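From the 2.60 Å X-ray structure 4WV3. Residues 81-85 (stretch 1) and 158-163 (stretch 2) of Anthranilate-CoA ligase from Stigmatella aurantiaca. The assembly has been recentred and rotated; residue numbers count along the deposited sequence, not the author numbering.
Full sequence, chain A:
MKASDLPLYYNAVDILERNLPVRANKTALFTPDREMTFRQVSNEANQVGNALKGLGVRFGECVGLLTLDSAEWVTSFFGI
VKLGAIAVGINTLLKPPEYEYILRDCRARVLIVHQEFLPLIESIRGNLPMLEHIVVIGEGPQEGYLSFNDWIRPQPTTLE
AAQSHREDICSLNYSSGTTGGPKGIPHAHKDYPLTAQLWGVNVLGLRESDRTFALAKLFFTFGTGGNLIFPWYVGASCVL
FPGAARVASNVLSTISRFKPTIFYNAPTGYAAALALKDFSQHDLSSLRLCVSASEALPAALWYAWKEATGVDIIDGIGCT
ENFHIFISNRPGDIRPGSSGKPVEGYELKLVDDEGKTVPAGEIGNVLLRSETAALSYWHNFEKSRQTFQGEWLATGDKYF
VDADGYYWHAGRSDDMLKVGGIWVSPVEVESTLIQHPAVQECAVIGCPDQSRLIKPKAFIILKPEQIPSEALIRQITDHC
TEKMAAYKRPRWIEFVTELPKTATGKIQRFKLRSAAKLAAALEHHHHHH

Stretch 1, residues 81-85: VKLGA
Stretch 2 (158-163) TLEAAQ

The strongest polar link joins two backbones of the same chain: Ala-162 N donates to Lys-82 O at 3.0 Å, with an N-H...O angle of 163°, so the bond is nearly straight. The accepting carbonyl lies in the last turn of a helix that begins earlier in the chain; Gly-84 is the first residue to leave helical phi/psi. A second, weak hydrogen bond runs from Lys-82 NZ to Leu-159 O at 3.1 Å; the same NZ is also bonded elsewhere in the structure. Lys-82 therefore holds the segment at two points three residues apart, by its own carbonyl and by the tip of its side chain. The side chain is fully extended, all four chi angles t (-176°, 169°, -178°, 174°), and its NZ reaches Leu-159 O; its CA-to-CB bond points sideways, but its end comes nearer the segment.

The helix terminates in a Schellman motif. Val-81 (-63/-44), Lys-82 (-62/-31) and Leu-83 (-76/-14) lead into Gly-84 at phi/psi 91/3, and Gly-84 N bonds back to Val-81 O at 3.0 Å; Ala-85 leaves at -83/165. Alongside, the backbone from Thr-158 to Ala-162 is extended, though it forms no regular strand: -109/144, -159/141, -92/131, -67/142 and -68/147, before Gln-163 turns to -75/65. The register pairs Lys-82 with Ala-161 (CA to CA 5.1 Å) and Gly-84 with Ala-162 (CA to CA 5.3 Å); the paired numbers rise together, so the two stretches run in broadly the same direction there.

Packing, with 300 Å² buried in all, follows the lysine's aliphatic chain. Lys-82 CG lies 4.0 Å from Ala-161 CB, and farther out Lys-82 CD is 3.9 Å from Leu-159 CD2; the CA-to-CB bond of Leu-159 points toward the first stretch, with chi1 t (177°) and chi2 p (63°). One atom farther out, Lys-82 CE passes 4.1 Å from Glu-160 C, while the CA-to-CB bond of Glu-160 points away (chi1 m, -69°; chi2 m, -77°; chi3 0°). At the turn, the CA-to-CB bond of Ala-162 points toward the first stretch, and Ala-162 CB sits 3.5 Å from Leu-83 O and 3.9 Å from Gly-84 N. Glycine suits this position twice over: an ideal CB on Gly-84 would lie 3.0 Å from Ala-162 CB, a clash, and would also be jammed against the carbonyl oxygen of Leu-83. Leu-83 (chi1 t, -159°; chi2 p, 57°) directs its CA-to-CB bond away, though its end comes nearer. Val-81 (chi1 t), Ala-85, Thr-158 (chi1 p) and Gln-163 (chi1 m, chi2 t) make no contact across the stretches.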

ATOM      1  N   VAL A  81      -5.039 -12.587 -15.219  1.00 16.97           N
ATOM      2  CA  VAL A  81      -4.302 -13.608 -14.478  1.00 15.20           C
ATOM      3  C   VAL A  81      -4.654 -15.025 -14.931  1.00 15.98           C
ATOM      4  O   VAL A  81      -3.770 -15.861 -15.125  1.00 14.90           O
ATOM      5  CB  VAL A  81      -4.534 -13.471 -12.957  1.00 16.81           C
ATOM      6  CG1 VAL A  81      -3.964 -14.668 -12.212  1.00 15.69           C
ATOM      7  CG2 VAL A  81      -3.920 -12.175 -12.444  1.00 13.16           C
ATOM      8  N   LYS A  82      -5.946 -15.286 -15.110  1.00 14.36           N
ATOM      9  CA  LYS A  82      -6.412 -16.602 -15.533  1.00 13.92           C
ATOM     10  C   LYS A  82      -5.870 -16.975 -16.908  1.00 18.43           C
ATOM     11  O   LYS A  82      -5.642 -18.149 -17.205  1.00 16.87           O
ATOM     12  CB  LYS A  82      -7.940 -16.651 -15.545  1.00 17.06           C
ATOM     13  CG  LYS A  82      -8.512 -18.016 -15.887  1.00 17.37           C
ATOM     14  CD  LYS A  82     -10.002 -18.076 -15.620  1.00 16.90           C
ATOM     15  CE  LYS A  82     -10.552 -19.457 -15.922  1.00 17.77           C
ATOM     16  NZ  LYS A  82     -11.985 -19.574 -15.541  1.00 17.65           N
ATOM     17  N   LEU A  83      -5.659 -15.964 -17.744  1.00 17.21           N
ATOM     18  CA  LEU A  83      -5.174 -16.179 -19.099  1.00 12.77           C
ATOM     19  C   LEU A  83      -3.682 -16.494 -19.107  1.00 14.70           C
ATOM     20  O   LEU A  83      -3.140 -16.965 -20.108  1.00 12.52           O
ATOM     21  CB  LEU A  83      -5.456 -14.946 -19.957  1.00 14.49           C
ATOM     22  CG  LEU A  83      -5.468 -15.174 -21.466  1.00 19.80           C
ATOM     23  CD1 LEU A  83      -6.495 -16.238 -21.811  1.00 19.27           C
ATOM     24  CD2 LEU A  83      -5.761 -13.877 -22.201  1.00 17.29           C
ATOM     25  N   GLY A  84      -3.022 -16.236 -17.983  1.00 16.09           N
ATOM     26  CA  GLY A  84      -1.590 -16.443 -17.875  1.00 14.73           C
ATOM     27  C   GLY A  84      -0.825 -15.187 -18.244  1.00 18.25           C
ATOM     28  O   GLY A  84       0.406 -15.180 -18.279  1.00 19.41           O
ATOM     29  N   ALA A  85      -1.566 -14.121 -18.527  1.00 15.75           N
ATOM     30  CA  ALA A  85      -0.965 -12.834 -18.853  1.00 19.48           C
ATOM     31  C   ALA A  85      -0.604 -12.085 -17.576  1.00 20.85           C
ATOM     32  O   ALA A  85      -1.061 -12.439 -16.489  1.00 18.13           O
ATOM     33  CB  ALA A  85      -1.909 -12.010 -19.712  1.00 17.53           C
ATOM     34  N   THR A 158     -17.265 -19.006 -20.168  1.00 18.16           N
ATOM     35  CA  THR A 158     -16.407 -20.127 -19.803  1.00 20.84           C
ATOM     36  C   THR A 158     -14.987 -19.925 -20.324  1.00 21.94           C
ATOM     37  O   THR A 158     -14.782 -19.382 -21.410  1.00 17.07           O
ATOM     38  CB  THR A 158     -16.963 -21.466 -20.325  1.00 19.65           C
ATOM     39  OG1 THR A 158     -17.143 -21.392 -21.745  1.00 21.36           O
ATOM     40  CG2 THR A 158     -18.295 -21.782 -19.666  1.00 22.41           C
ATOM     41  N   LEU A 159     -14.011 -20.363 -19.536  1.00 20.43           N
ATOM     42  CA  LEU A 159     -12.606 -20.213 -19.892  1.00 17.44           C
ATOM     43  C   LEU A 159     -11.751 -21.208 -19.116  1.00 19.08           C
ATOM     44  O   LEU A 159     -12.001 -21.464 -17.939  1.00 15.81           O
ATOM     45  CB  LEU A 159     -12.136 -18.785 -19.605  1.00 20.57           C
ATOM     46  CG  LEU A 159     -10.662 -18.468 -19.866  1.00 18.54           C
ATOM     47  CD1 LEU A 159     -10.329 -18.635 -21.339  1.00 16.74           C
ATOM     48  CD2 LEU A 159     -10.318 -17.065 -19.390  1.00 18.41           C
ATOM     49  N   GLU A 160     -10.748 -21.771 -19.780  1.00 19.42           N
ATOM     50  CA  GLU A 160      -9.810 -22.669 -19.121  1.00 24.04           C
ATOM     51  C   GLU A 160      -8.603 -21.892 -18.610  1.00 22.73           C
ATOM     52  O   GLU A 160      -8.010 -21.102 -19.344  1.00 25.53           O
ATOM     53  CB  GLU A 160      -9.353 -23.775 -20.075  1.00 29.16           C
ATOM     54  CG  GLU A 160     -10.435 -24.778 -20.446  1.00 39.67           C
ATOM     55  CD  GLU A 160     -10.717 -25.782 -19.341  1.00 52.80           C
ATOM     56  OE1 GLU A 160     -10.074 -25.699 -18.273  1.00 53.03           O
ATOM     57  OE2 GLU A 160     -11.582 -26.660 -19.546  1.00 60.28           O
ATOM     58  N   ALA A 161      -8.248 -22.118 -17.349  1.00 17.76           N
ATOM     59  CA  ALA A 161      -7.094 -21.457 -16.755  1.00 20.28           C
ATOM     60  C   ALA A 161      -5.808 -21.934 -17.419  1.00 21.31           C
ATOM     61  O   ALA A 161      -5.670 -23.111 -17.751  1.00 27.13           O
ATOM     62  CB  ALA A 161      -7.049 -21.707 -15.255  1.00 17.44           C
ATOM     63  N   ALA A 162      -4.872 -21.012 -17.616  1.00 18.36           N
ATOM     64  CA  ALA A 162      -3.609 -21.332 -18.269  1.00 19.60           C
ATOM     65  C   ALA A 162      -2.755 -22.250 -17.400  1.00 20.70           C
ATOM     66  O   ALA A 162      -2.784 -22.163 -16.172  1.00 22.67           O
ATOM     67  CB  ALA A 162      -2.850 -20.059 -18.606  1.00 17.26           C
ATOM     68  N   GLN A 163      -1.996 -23.130 -18.046  1.00 24.83           N
ATOM     69  CA  GLN A 163      -1.129 -24.063 -17.336  1.00 26.65           C
ATOM     70  C   GLN A 163       0.106 -23.344 -16.806  1.00 22.31           C
ATOM     71  O   GLN A 163       1.230 -23.619 -17.228  1.00 24.02           O
ATOM     72  CB  GLN A 163      -0.713 -25.209 -18.259  1.00 22.36           C
ATOM     73  CG  GLN A 163      -1.878 -25.914 -18.935  1.00 26.49           C
ATOM     74  CD  GLN A 163      -1.423 -26.945 -19.950  1.00 37.97           C
ATOM     75  OE1 GLN A 163      -0.287 -27.418 -19.908  1.00 39.26           O
ATOM     76  NE2 GLN A 163      -2.310 -27.296 -20.875  1.00 22.89           N
TER